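Local coordinates for probable polyketide synthase 1 (Dictyostelium discoideum, PDB 2H84), which is a probable hybrid type I/III polyketide synthase that yields acylpyrones in vitro, represented here by its C-terminal, chalcone synthase-like type III domain, at residues 119-124 and 148-153; 166-171 and 213-218; 160-165 and 364-369. All blocks are in the same frame, centred on the assembly; numbering follows the deposited sequence.

Contact 1: residues 119-124 and 148-153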
ATOM      1  N   HIS A 119       8.827 -10.853  -8.273  1.00 18.76           N
ATOM      2  CA  HIS A 119       8.093  -9.801  -7.578  1.00 16.76           C
ATOM      3  C   HIS A 119       8.921  -9.003  -6.592  1.00 14.79           C
ATOM      4  O   HIS A 119       9.843  -9.524  -5.964  1.00 14.64           O
ATOM      5  CB  HIS A 119       6.902 -10.407  -6.831  1.00 16.73           C
ATOM      6  CG  HIS A 119       5.872 -11.017  -7.731  1.00 17.17           C
ATOM      7  ND1 HIS A 119       4.692 -10.380  -8.054  1.00 17.83           N
ATOM      8  CD2 HIS A 119       5.855 -12.197  -8.395  1.00 16.23           C
ATOM      9  CE1 HIS A 119       3.995 -11.141  -8.877  1.00 17.07           C
ATOM     10  NE2 HIS A 119       4.678 -12.250  -9.101  1.00 15.44           N
ATOM     11  N   ILE A 120       8.571  -7.729  -6.460  1.00 12.19           N
ATOM     12  CA  ILE A 120       9.247  -6.847  -5.527  1.00 10.39           C
ATOM     13  C   ILE A 120       8.137  -6.147  -4.723  1.00 10.33           C
ATOM     14  O   ILE A 120       7.275  -5.467  -5.280  1.00  9.44           O
ATOM     15  CB  ILE A 120      10.172  -5.866  -6.305  1.00  9.35           C
ATOM     16  CG1 ILE A 120      11.391  -5.489  -5.462  1.00  8.72           C
ATOM     17  CG2 ILE A 120       9.404  -4.693  -6.826  1.00  9.24           C
ATOM     18  CD1 ILE A 120      11.194  -4.666  -4.298  1.00  6.52           C
ATOM     19  N   VAL A 121       8.140  -6.379  -3.412  1.00  8.77           N
ATOM     20  CA  VAL A 121       7.149  -5.807  -2.515  1.00  6.42           C
ATOM     21  C   VAL A 121       7.761  -4.857  -1.498  1.00  6.49           C
ATOM     22  O   VAL A 121       8.581  -5.254  -0.672  1.00  6.21           O
ATOM     23  CB  VAL A 121       6.415  -6.895  -1.737  1.00  7.56           C
ATOM     24  CG1 VAL A 121       5.296  -6.262  -0.888  1.00  9.41           C
ATOM     25  CG2 VAL A 121       5.864  -7.928  -2.688  1.00  6.84           C
ATOM     26  N   SER A 122       7.318  -3.609  -1.553  1.00  6.05           N
ATOM     27  CA  SER A 122       7.780  -2.542  -0.679  1.00  5.27           C
ATOM     28  C   SER A 122       6.732  -2.334   0.418  1.00  5.97           C
ATOM     29  O   SER A 122       5.534  -2.391   0.134  1.00  5.19           O
ATOM     30  CB  SER A 122       7.958  -1.277  -1.527  1.00  5.61           C
ATOM     31  OG  SER A 122       8.092  -0.106  -0.745  1.00  9.75           O
ATOM     32  N   VAL A 123       7.185  -2.108   1.656  1.00  5.46           N
ATOM     33  CA  VAL A 123       6.302  -1.909   2.817  1.00  3.81           C
ATOM     34  C   VAL A 123       6.789  -0.814   3.792  1.00  4.71           C
ATOM     35  O   VAL A 123       7.951  -0.800   4.200  1.00  4.16           O
ATOM     36  CB  VAL A 123       6.157  -3.234   3.620  1.00  2.31           C
ATOM     37  CG1 VAL A 123       5.316  -3.009   4.857  1.00  2.48           C
ATOM     38  CG2 VAL A 123       5.532  -4.306   2.755  1.00  1.51           C
ATOM     39  N   THR A 124       5.888   0.095   4.159  1.00  5.45           N
ATOM     40  CA  THR A 124       6.197   1.181   5.088  1.00  5.58           C
ATOM     41  C   THR A 124       4.945   1.970   5.428  1.00  8.03           C
ATOM     42  O   THR A 124       3.952   1.895   4.695  1.00  9.93           O
ATOM     43  CB  THR A 124       7.216   2.182   4.510  1.00  5.08           C
ATOM     44  OG1 THR A 124       7.562   3.143   5.521  1.00  3.19           O
ATOM     45  CG2 THR A 124       6.635   2.911   3.301  1.00  1.38           C
ATOM     46  N   GLU A 148       7.291  -7.542 -11.227  1.00 13.39           N
ATOM     47  CA  GLU A 148       6.009  -7.057 -10.730  1.00 13.19           C
ATOM     48  C   GLU A 148       6.105  -6.316  -9.401  1.00 12.78           C
ATOM     49  O   GLU A 148       6.700  -6.817  -8.439  1.00 12.24           O
ATOM     50  CB  GLU A 148       5.016  -8.219 -10.634  1.00 12.21           C
ATOM     51  CG  GLU A 148       4.507  -8.650 -11.997  1.00 12.58           C
ATOM     52  CD  GLU A 148       3.436  -9.726 -11.937  1.00 13.38           C
ATOM     53  OE1 GLU A 148       2.469  -9.581 -11.151  1.00 12.07           O
ATOM     54  OE2 GLU A 148       3.567 -10.711 -12.698  1.00 14.35           O
ATOM     55  N   ARG A 149       5.516  -5.115  -9.366  1.00 11.81           N
ATOM     56  CA  ARG A 149       5.535  -4.270  -8.171  1.00 11.68           C
ATOM     57  C   ARG A 149       4.273  -4.346  -7.308  1.00 11.77           C
ATOM     58  O   ARG A 149       3.157  -4.460  -7.815  1.00 11.87           O
ATOM     59  CB  ARG A 149       5.763  -2.801  -8.536  1.00 11.11           C
ATOM     60  CG  ARG A 149       6.543  -2.546  -9.806  1.00 11.63           C
ATOM     61  CD  ARG A 149       7.234  -1.179  -9.775  1.00 12.32           C
ATOM     62  NE  ARG A 149       6.459  -0.109  -9.136  1.00 13.70           N
ATOM     63  CZ  ARG A 149       5.330   0.410  -9.615  1.00 14.91           C
ATOM     64  NH1 ARG A 149       4.806  -0.037 -10.753  1.00 17.84           N
ATOM     65  NH2 ARG A 149       4.732   1.394  -8.957  1.00 13.61           N
ATOM     66  N   VAL A 150       4.477  -4.265  -5.994  1.00 10.69           N
ATOM     67  CA  VAL A 150       3.403  -4.301  -5.004  1.00  8.29           C
ATOM     68  C   VAL A 150       3.747  -3.331  -3.874  1.00  8.06           C
ATOM     69  O   VAL A 150       4.760  -3.511  -3.206  1.00  8.06           O
ATOM     70  CB  VAL A 150       3.250  -5.709  -4.397  1.00  5.81           C
ATOM     71  CG1 VAL A 150       2.121  -5.719  -3.393  1.00  5.09           C
ATOM     72  CG2 VAL A 150       2.984  -6.711  -5.484  1.00  6.32           C
ATOM     73  N   SER A 151       2.923  -2.305  -3.661  1.00  7.96           N
ATOM     74  CA  SER A 151       3.177  -1.340  -2.579  1.00  7.97           C
ATOM     75  C   SER A 151       2.255  -1.539  -1.367  1.00  7.95           C
ATOM     76  O   SER A 151       1.175  -0.968  -1.323  1.00  9.99           O
ATOM     77  CB  SER A 151       3.001   0.097  -3.081  1.00  7.09           C
ATOM     78  OG  SER A 151       4.007   0.476  -4.010  1.00  8.55           O
ATOM     79  N   LEU A 152       2.671  -2.348  -0.397  1.00  8.13           N
ATOM     80  CA  LEU A 152       1.871  -2.574   0.810  1.00  8.87           C
ATOM     81  C   LEU A 152       2.171  -1.468   1.825  1.00 11.08           C
ATOM     82  O   LEU A 152       3.003  -1.655   2.719  1.00 11.71           O
ATOM     83  CB  LEU A 152       2.215  -3.911   1.479  1.00  7.48           C
ATOM     84  CG  LEU A 152       1.382  -5.180   1.296  1.00  5.96           C
ATOM     85  CD1 LEU A 152       1.647  -6.097   2.499  1.00  1.51           C
ATOM     86  CD2 LEU A 152      -0.108  -4.850   1.202  1.00  5.88           C
ATOM     87  N   ASN A 153       1.504  -0.325   1.703  1.00 10.90           N
ATOM     88  CA  ASN A 153       1.753   0.768   2.625  1.00 10.62           C
ATOM     89  C   ASN A 153       0.530   1.179   3.453  1.00 12.18           C
ATOM     90  O   ASN A 153      -0.619   0.969   3.057  1.00 13.06           O
ATOM     91  CB  ASN A 153       2.268   1.968   1.841  1.00  8.98           C
ATOM     92  CG  ASN A 153       3.360   1.597   0.867  1.00  6.75           C
ATOM     93  OD1 ASN A 153       4.413   1.085   1.260  1.00  6.98           O
ATOM     94  ND2 ASN A 153       3.119   1.853  -0.419  1.00  6.56           N
TER
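Four backbone hydrogen bonds pair Ile120 and Ser122 with Glu148, Val150 and Leu152. Ile120 N donates to Glu148 O at 2.9 Å, and its own carbonyl accepts from Val150 N. Ser122 repeats the pattern, N to Val150 O at 3.0 Å and O from Leu152 N. At the N-terminal end the His119 ring and the extended Glu148 side chain lie side by side, with ring and carboxylate planes 58° apart. His119 CE1 approaches Glu148 OE1 obliquely at 3.2 Å, and ND1 lies beside Glu148 CB. The same OE1 forms a salt bridge with Arg165 of the second subunit. An alanine in place of His119 would probably open a gap beside Glu148 and leave its carboxylate freer to turn away from that arginine. On the same face Val121 CG2 packs on Val150 CB at 3.8 Å, and Val123 CG2 on Leu152 CB at 3.6 Å. Helix 133-141 packs on the face carrying Ile120, Ser122, Arg149 and Ser151, and Ser151 OG is hydrogen-bonded to its Asn134 and to Asp132 just before it. Parallel neighbours joined through that helix form a beta-alpha-beta crossover of the thiolase fold, at the edge of this chain's sheet, where the second subunit packs.

Contact 2: residues 166-171 and 213-218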
ATOM      1  N   THR A 166       0.581 -11.939   2.365  1.00 11.60           N
ATOM      2  CA  THR A 166       0.311 -11.665   0.957  1.00 10.40           C
ATOM      3  C   THR A 166       1.353 -12.278   0.039  1.00 10.47           C
ATOM      4  O   THR A 166       0.997 -12.963  -0.919  1.00  9.55           O
ATOM      5  CB  THR A 166       0.226 -10.158   0.696  1.00  8.64           C
ATOM      6  OG1 THR A 166      -0.549  -9.558   1.732  1.00  8.64           O
ATOM      7  CG2 THR A 166      -0.486  -9.859  -0.594  1.00  6.49           C
ATOM      8  N   ALA A 167       2.632 -12.055   0.326  1.00 11.00           N
ATOM      9  CA  ALA A 167       3.680 -12.613  -0.525  1.00 11.80           C
ATOM     10  C   ALA A 167       3.582 -14.143  -0.567  1.00 11.79           C
ATOM     11  O   ALA A 167       4.078 -14.776  -1.493  1.00 12.42           O
ATOM     12  CB  ALA A 167       5.092 -12.155  -0.029  1.00  9.78           C
ATOM     13  N   ALA A 168       2.914 -14.732   0.418  1.00 11.40           N
ATOM     14  CA  ALA A 168       2.779 -16.182   0.444  1.00 12.09           C
ATOM     15  C   ALA A 168       1.853 -16.622  -0.681  1.00 12.81           C
ATOM     16  O   ALA A 168       2.232 -17.440  -1.519  1.00 14.02           O
ATOM     17  CB  ALA A 168       2.223 -16.641   1.768  1.00 11.23           C
ATOM     18  N   SER A 169       0.644 -16.065  -0.700  1.00 13.28           N
ATOM     19  CA  SER A 169      -0.327 -16.391  -1.731  1.00 13.97           C
ATOM     20  C   SER A 169       0.287 -16.117  -3.098  1.00 14.15           C
ATOM     21  O   SER A 169       0.126 -16.900  -4.034  1.00 13.67           O
ATOM     22  CB  SER A 169      -1.595 -15.549  -1.578  1.00 15.11           C
ATOM     23  OG  SER A 169      -2.268 -15.808  -0.355  1.00 17.22           O
ATOM     24  N   LEU A 170       0.977 -14.983  -3.196  1.00 14.76           N
ATOM     25  CA  LEU A 170       1.644 -14.572  -4.421  1.00 14.31           C
ATOM     26  C   LEU A 170       2.560 -15.718  -4.854  1.00 14.83           C
ATOM     27  O   LEU A 170       2.545 -16.168  -6.002  1.00 13.91           O
ATOM     28  CB  LEU A 170       2.450 -13.294  -4.165  1.00 12.02           C
ATOM     29  CG  LEU A 170       2.013 -12.033  -4.902  1.00 11.56           C
ATOM     30  CD1 LEU A 170       0.491 -11.917  -4.927  1.00 11.04           C
ATOM     31  CD2 LEU A 170       2.623 -10.818  -4.225  1.00 10.62           C
ATOM     32  N   ALA A 171       3.345 -16.204  -3.906  1.00 16.06           N
ATOM     33  CA  ALA A 171       4.257 -17.300  -4.164  1.00 18.31           C
ATOM     34  C   ALA A 171       3.509 -18.550  -4.628  1.00 18.79           C
ATOM     35  O   ALA A 171       4.040 -19.351  -5.400  1.00 18.63           O
ATOM     36  CB  ALA A 171       5.065 -17.607  -2.899  1.00 17.27           C
ATOM     37  N   TYR A 213      13.246 -10.085   2.734  1.00 10.94           N
ATOM     38  CA  TYR A 213      13.302 -11.535   2.636  1.00 12.03           C
ATOM     39  C   TYR A 213      12.822 -12.033   1.264  1.00 12.33           C
ATOM     40  O   TYR A 213      12.050 -11.360   0.588  1.00 12.32           O
ATOM     41  CB  TYR A 213      12.486 -12.166   3.778  1.00 11.36           C
ATOM     42  CG  TYR A 213      11.018 -11.819   3.769  1.00 12.11           C
ATOM     43  CD1 TYR A 213      10.104 -12.590   3.050  1.00 12.24           C
ATOM     44  CD2 TYR A 213      10.541 -10.701   4.456  1.00 12.07           C
ATOM     45  CE1 TYR A 213       8.749 -12.257   3.009  1.00 12.88           C
ATOM     46  CE2 TYR A 213       9.189 -10.360   4.420  1.00 13.64           C
ATOM     47  CZ  TYR A 213       8.299 -11.143   3.693  1.00 13.07           C
ATOM     48  OH  TYR A 213       6.966 -10.806   3.645  1.00 14.41           O
ATOM     49  N   ILE A 214      13.330 -13.186   0.839  1.00 13.04           N
ATOM     50  CA  ILE A 214      12.926 -13.787  -0.425  1.00 13.34           C
ATOM     51  C   ILE A 214      11.967 -14.926  -0.074  1.00 14.28           C
ATOM     52  O   ILE A 214      12.186 -15.654   0.894  1.00 16.08           O
ATOM     53  CB  ILE A 214      14.117 -14.387  -1.168  1.00 13.50           C
ATOM     54  CG1 ILE A 214      15.243 -13.356  -1.281  1.00 14.74           C
ATOM     55  CG2 ILE A 214      13.669 -14.874  -2.529  1.00 12.93           C
ATOM     56  CD1 ILE A 214      14.914 -12.155  -2.135  1.00 15.73           C
ATOM     57  N   ILE A 215      10.912 -15.094  -0.856  1.00 14.38           N
ATOM     58  CA  ILE A 215       9.937 -16.143  -0.570  1.00 14.55           C
ATOM     59  C   ILE A 215       9.420 -16.797  -1.851  1.00 16.16           C
ATOM     60  O   ILE A 215       9.248 -16.128  -2.865  1.00 16.71           O
ATOM     61  CB  ILE A 215       8.757 -15.552   0.220  1.00 14.37           C
ATOM     62  CG1 ILE A 215       7.710 -16.619   0.491  1.00 13.41           C
ATOM     63  CG2 ILE A 215       8.139 -14.401  -0.553  1.00 12.40           C
ATOM     64  CD1 ILE A 215       6.553 -16.100   1.292  1.00 15.04           C
ATOM     65  N   GLY A 216       9.181 -18.106  -1.808  1.00 17.00           N
ATOM     66  CA  GLY A 216       8.690 -18.801  -2.986  1.00 18.46           C
ATOM     67  C   GLY A 216       8.250 -20.226  -2.706  1.00 19.29           C
ATOM     68  O   GLY A 216       8.418 -20.725  -1.596  1.00 18.49           O
ATOM     69  N   CYS A 217       7.679 -20.885  -3.711  1.00 20.32           N
ATOM     70  CA  CYS A 217       7.223 -22.260  -3.547  1.00 22.11           C
ATOM     71  C   CYS A 217       8.144 -23.238  -4.243  1.00 23.84           C
ATOM     72  O   CYS A 217       8.861 -22.875  -5.175  1.00 24.49           O
ATOM     73  CB  CYS A 217       5.815 -22.433  -4.102  1.00 22.07           C
ATOM     74  SG  CYS A 217       4.540 -21.616  -3.136  1.00 26.03           S
ATOM     75  N   ASN A 218       8.116 -24.489  -3.798  1.00 24.68           N
ATOM     76  CA  ASN A 218       8.961 -25.505  -4.403  1.00 25.24           C
ATOM     77  C   ASN A 218      10.401 -25.040  -4.395  1.00 24.84           C
ATOM     78  O   ASN A 218      10.900 -24.513  -5.390  1.00 24.60           O
ATOM     79  CB  ASN A 218       8.526 -25.781  -5.850  1.00 25.54           C
ATOM     80  CG  ASN A 218       7.063 -26.167  -5.954  1.00 26.55           C
ATOM     81  OD1 ASN A 218       6.621 -27.152  -5.359  1.00 27.61           O
ATOM     82  ND2 ASN A 218       6.300 -25.388  -6.712  1.00 26.61           N
TER
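Ile215 faces Ala167, Ala168 and Ala171 where strand 213-216 packs against the C-terminal half of helix 159-171, the helix buried between the sheet layers of the thiolase fold. The strand and helix axes pass 7.6 Å apart at their closest, their directions differing by 40°, and small residues line the helical side. From CB, which points toward the helix, the Ile215 side chain divides. Its CG2 branch occupies the place between the backbone N and the carbonyl carbon and rests on Ala167 CB at 3.8 Å. The longer branch starts with CG1 anti to the backbone N (chi1 178°) and passes Ala171 CB at 4.4 Å. Beyond it CD1 continues in the extended direction and ends over the helix backbone, 3.9 Å from Ala168 CA and close to Ala167 O. Leu164, one turn before Ala168, also touches Ile215. Two residues before Ile215, Tyr213 extends its ring toward the helix, bringing OH to 4.3 Å from Ala167 CB; that hydroxyl is hydrogen-bonded to Ser163 OG. From the adjacent strand 178-185, Ile179 packs against both Ala171 and Ile215. The helix has further neighbours across the dimer interface, where Thr166, Ser169 and Leu170 pack on Leu170, Ala173 and Ser169 of the second subunit. Farther along the chain, Cys217 carries SG to 4.1 Å from Ala171 CB, and Ala171 CB rests on Gly216, 3.8 Å from its CA.

Contact 3: residues 160-165 and 364-369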
ATOM      1  N   GLY A 160       4.401  -6.220   8.973  1.00 14.23           N
ATOM      2  CA  GLY A 160       5.404  -7.263   8.898  1.00 14.87           C
ATOM      3  C   GLY A 160       4.796  -8.566   8.406  1.00 15.41           C
ATOM      4  O   GLY A 160       5.219  -9.127   7.397  1.00 15.81           O
ATOM      5  N   LEU A 161       3.792  -9.051   9.125  1.00 14.78           N
ATOM      6  CA  LEU A 161       3.129 -10.283   8.749  1.00 14.21           C
ATOM      7  C   LEU A 161       2.146 -10.101   7.591  1.00 14.45           C
ATOM      8  O   LEU A 161       1.803 -11.067   6.904  1.00 14.13           O
ATOM      9  CB  LEU A 161       2.426 -10.880   9.971  1.00 13.88           C
ATOM     10  CG  LEU A 161       3.290 -11.871  10.756  1.00 12.92           C
ATOM     11  CD1 LEU A 161       4.765 -11.622  10.505  1.00  9.63           C
ATOM     12  CD2 LEU A 161       2.948 -11.759  12.228  1.00 14.01           C
ATOM     13  N   SER A 162       1.698  -8.869   7.364  1.00 14.05           N
ATOM     14  CA  SER A 162       0.769  -8.616   6.268  1.00 14.26           C
ATOM     15  C   SER A 162       1.437  -8.990   4.956  1.00 13.72           C
ATOM     16  O   SER A 162       0.830  -9.632   4.098  1.00 13.01           O
ATOM     17  CB  SER A 162       0.352  -7.147   6.238  1.00 13.72           C
ATOM     18  OG  SER A 162      -0.530  -6.874   7.302  1.00 15.45           O
ATOM     19  N   SER A 163       2.698  -8.592   4.813  1.00 13.48           N
ATOM     20  CA  SER A 163       3.457  -8.896   3.610  1.00 13.10           C
ATOM     21  C   SER A 163       3.742 -10.394   3.507  1.00 12.31           C
ATOM     22  O   SER A 163       3.530 -10.988   2.451  1.00 10.66           O
ATOM     23  CB  SER A 163       4.766  -8.107   3.585  1.00 12.88           C
ATOM     24  OG  SER A 163       5.526  -8.333   4.756  1.00 13.84           O
ATOM     25  N   LEU A 164       4.202 -11.005   4.602  1.00 11.32           N
ATOM     26  CA  LEU A 164       4.492 -12.438   4.592  1.00  9.85           C
ATOM     27  C   LEU A 164       3.244 -13.148   4.094  1.00  9.54           C
ATOM     28  O   LEU A 164       3.296 -13.997   3.201  1.00  7.48           O
ATOM     29  CB  LEU A 164       4.838 -12.948   5.990  1.00  8.59           C
ATOM     30  CG  LEU A 164       5.905 -14.024   6.040  1.00  8.58           C
ATOM     31  CD1 LEU A 164       5.932 -14.660   7.420  1.00  8.14           C
ATOM     32  CD2 LEU A 164       5.630 -15.090   5.004  1.00 10.85           C
ATOM     33  N   ARG A 165       2.114 -12.781   4.681  1.00 10.20           N
ATOM     34  CA  ARG A 165       0.827 -13.363   4.323  1.00 11.37           C
ATOM     35  C   ARG A 165       0.543 -13.183   2.835  1.00 12.30           C
ATOM     36  O   ARG A 165       0.316 -14.164   2.114  1.00 14.03           O
ATOM     37  CB  ARG A 165      -0.288 -12.722   5.169  1.00 10.11           C
ATOM     38  CG  ARG A 165      -1.682 -13.248   4.882  1.00 11.08           C
ATOM     39  CD  ARG A 165      -2.654 -12.897   6.000  1.00 12.36           C
ATOM     40  NE  ARG A 165      -2.665 -11.465   6.303  1.00 13.40           N
ATOM     41  CZ  ARG A 165      -3.176 -10.523   5.512  1.00 14.40           C
ATOM     42  NH1 ARG A 165      -3.737 -10.835   4.354  1.00 13.35           N
ATOM     43  NH2 ARG A 165      -3.108  -9.254   5.876  1.00 14.48           N
ATOM     44  N   ALA A 364      -5.924  -4.767  14.801  1.00  9.44           N
ATOM     45  CA  ALA A 364      -5.808  -6.027  14.031  1.00  9.09           C
ATOM     46  C   ALA A 364      -4.677  -6.922  14.422  1.00  9.07           C
ATOM     47  O   ALA A 364      -3.636  -6.453  14.799  1.00  5.93           O
ATOM     48  CB  ALA A 364      -5.801  -5.679  12.517  1.00  9.31           C
ATOM     49  N   PHE A 365      -4.912  -8.222  14.319  1.00 10.79           N
ATOM     50  CA  PHE A 365      -3.859  -9.164  14.663  1.00 13.24           C
ATOM     51  C   PHE A 365      -3.434  -9.823  13.382  1.00 14.82           C
ATOM     52  O   PHE A 365      -4.246 -10.011  12.480  1.00 16.43           O
ATOM     53  CB  PHE A 365      -4.345 -10.260  15.628  1.00 14.39           C
ATOM     54  CG  PHE A 365      -4.753  -9.756  16.994  1.00 16.70           C
ATOM     55  CD1 PHE A 365      -5.310 -10.638  17.922  1.00 16.36           C
ATOM     56  CD2 PHE A 365      -4.584  -8.418  17.358  1.00 17.40           C
ATOM     57  CE1 PHE A 365      -5.691 -10.203  19.197  1.00 17.38           C
ATOM     58  CE2 PHE A 365      -4.964  -7.968  18.632  1.00 17.66           C
ATOM     59  CZ  PHE A 365      -5.522  -8.865  19.553  1.00 17.86           C
ATOM     60  N   GLU A 366      -2.147 -10.129  13.293  1.00 15.61           N
ATOM     61  CA  GLU A 366      -1.596 -10.843  12.154  1.00 16.86           C
ATOM     62  C   GLU A 366      -0.920 -12.036  12.801  1.00 17.85           C
ATOM     63  O   GLU A 366      -0.304 -11.897  13.847  1.00 17.86           O
ATOM     64  CB  GLU A 366      -0.558  -9.998  11.404  1.00 17.77           C
ATOM     65  CG  GLU A 366      -1.105  -8.916  10.490  1.00 19.31           C
ATOM     66  CD  GLU A 366      -1.774  -9.459   9.229  1.00 20.93           C
ATOM     67  OE1 GLU A 366      -1.501 -10.616   8.830  1.00 21.29           O
ATOM     68  OE2 GLU A 366      -2.580  -8.715   8.629  1.00 22.16           O
ATOM     69  N   GLY A 367      -1.051 -13.209  12.204  1.00 19.38           N
ATOM     70  CA  GLY A 367      -0.409 -14.373  12.774  1.00 20.59           C
ATOM     71  C   GLY A 367       0.104 -15.262  11.661  1.00 21.14           C
ATOM     72  O   GLY A 367      -0.293 -15.128  10.500  1.00 21.88           O
ATOM     73  N   CYS A 368       0.997 -16.170  12.014  1.00 21.89           N
ATOM     74  CA  CYS A 368       1.555 -17.070  11.037  1.00 23.28           C
ATOM     75  C   CYS A 368       2.161 -18.278  11.745  1.00 23.72           C
ATOM     76  O   CYS A 368       2.791 -18.140  12.792  1.00 24.31           O
ATOM     77  CB  CYS A 368       2.614 -16.342  10.227  1.00 22.91           C
ATOM     78  SG  CYS A 368       3.099 -17.220   8.767  1.00 23.34           S
ATOM     79  N   PHE A 369       1.956 -19.459  11.169  1.00 23.21           N
ATOM     80  CA  PHE A 369       2.463 -20.687  11.747  1.00 23.15           C
ATOM     81  C   PHE A 369       3.535 -21.209  10.832  1.00 22.53           C
ATOM     82  O   PHE A 369       3.262 -21.592   9.691  1.00 21.99           O
ATOM     83  CB  PHE A 369       1.318 -21.689  11.905  1.00 23.05           C
ATOM     84  CG  PHE A 369       1.691 -22.930  12.664  1.00 23.37           C
ATOM     85  CD1 PHE A 369       2.208 -24.027  11.997  1.00 22.13           C
ATOM     86  CD2 PHE A 369       1.535 -22.999  14.051  1.00 24.58           C
ATOM     87  CE1 PHE A 369       2.576 -25.173  12.690  1.00 23.05           C
ATOM     88  CE2 PHE A 369       1.905 -24.153  14.764  1.00 23.57           C
ATOM     89  CZ  PHE A 369       2.426 -25.239  14.078  1.00 23.15           C
TER
HETATM   90  O   HOH W   1       1.922 -14.034   8.201  1.00 13.63           O
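Bends in both side chains bring Arg165 and Glu366 together. Arg165 starts with CG anti to the backbone N and turns at chi3 (53°), which sets NE, whereas Glu366 folds at chi2 (-71°), which places CD. The two side chains cross at about a right angle, yet their guanidinium and carboxylate planes are only 19° apart. The result is a side-on, two-pronged salt bridge. Arg165 NE donates in an almost straight line to the syn lone pair of Glu366 OE1 at 2.9 Å, while Arg165 NH2 meets Glu366 OE2, also at 2.9 Å, from the syn side and somewhat out of the carboxylate plane. Ser162 OG lies 3.1 Å from Glu366 OE2, a weak bond whose proton may instead go to Leu158 O. Ser162 O, one turn before Arg165, stands 4.3 Å above the centre of its guanidinium.

Leu161 packs along the near end of the glutamate, its CB 3.4 Å from Glu366 CB and its CD2 beside Glu366 O. Farther along the strand Leu164 CD1 touches Cys368 SG at 4.0 Å. A water lies between the two backbones, close to Leu161 O at 3.2 Å and, more weakly, near Gly367 O.

Helix 159-171 of the N-terminal domain is thereby fastened to strand 364-372 of the C-terminal domain, within the buried core of the thiolase fold. Arg165 NH2 also bonds Arg149 O of the second subunit, beside the salt bridge to Glu148 of that subunit. The buried guanidinium is likely to remain charged, its charge shared between the two carboxylates and favouring their ionised forms, so that one arginine joins the contact between the two halves of the fold to the dimer interface.

From the N terminus, contact 1 closes first: the chain leaves strand 119-124, passes through helix 133-141 and returns as strand 148-153, before either other contact opens. Helix 159-171 follows and serves both of them. Its 160-165 part opens contact 3 and its 166-171 part opens contact 2, which closes at 213-218, well within the long loop that contact 3 completes at 364-369. Contacts 1 and 2 thus join elements of the N-terminal domain, while contact 3 ties that domain to the C-terminal one. Leu152 and Val123 pack on Ser163 of the helix, linking contact 1 to contact 3, and all three contacts touch the second subunit.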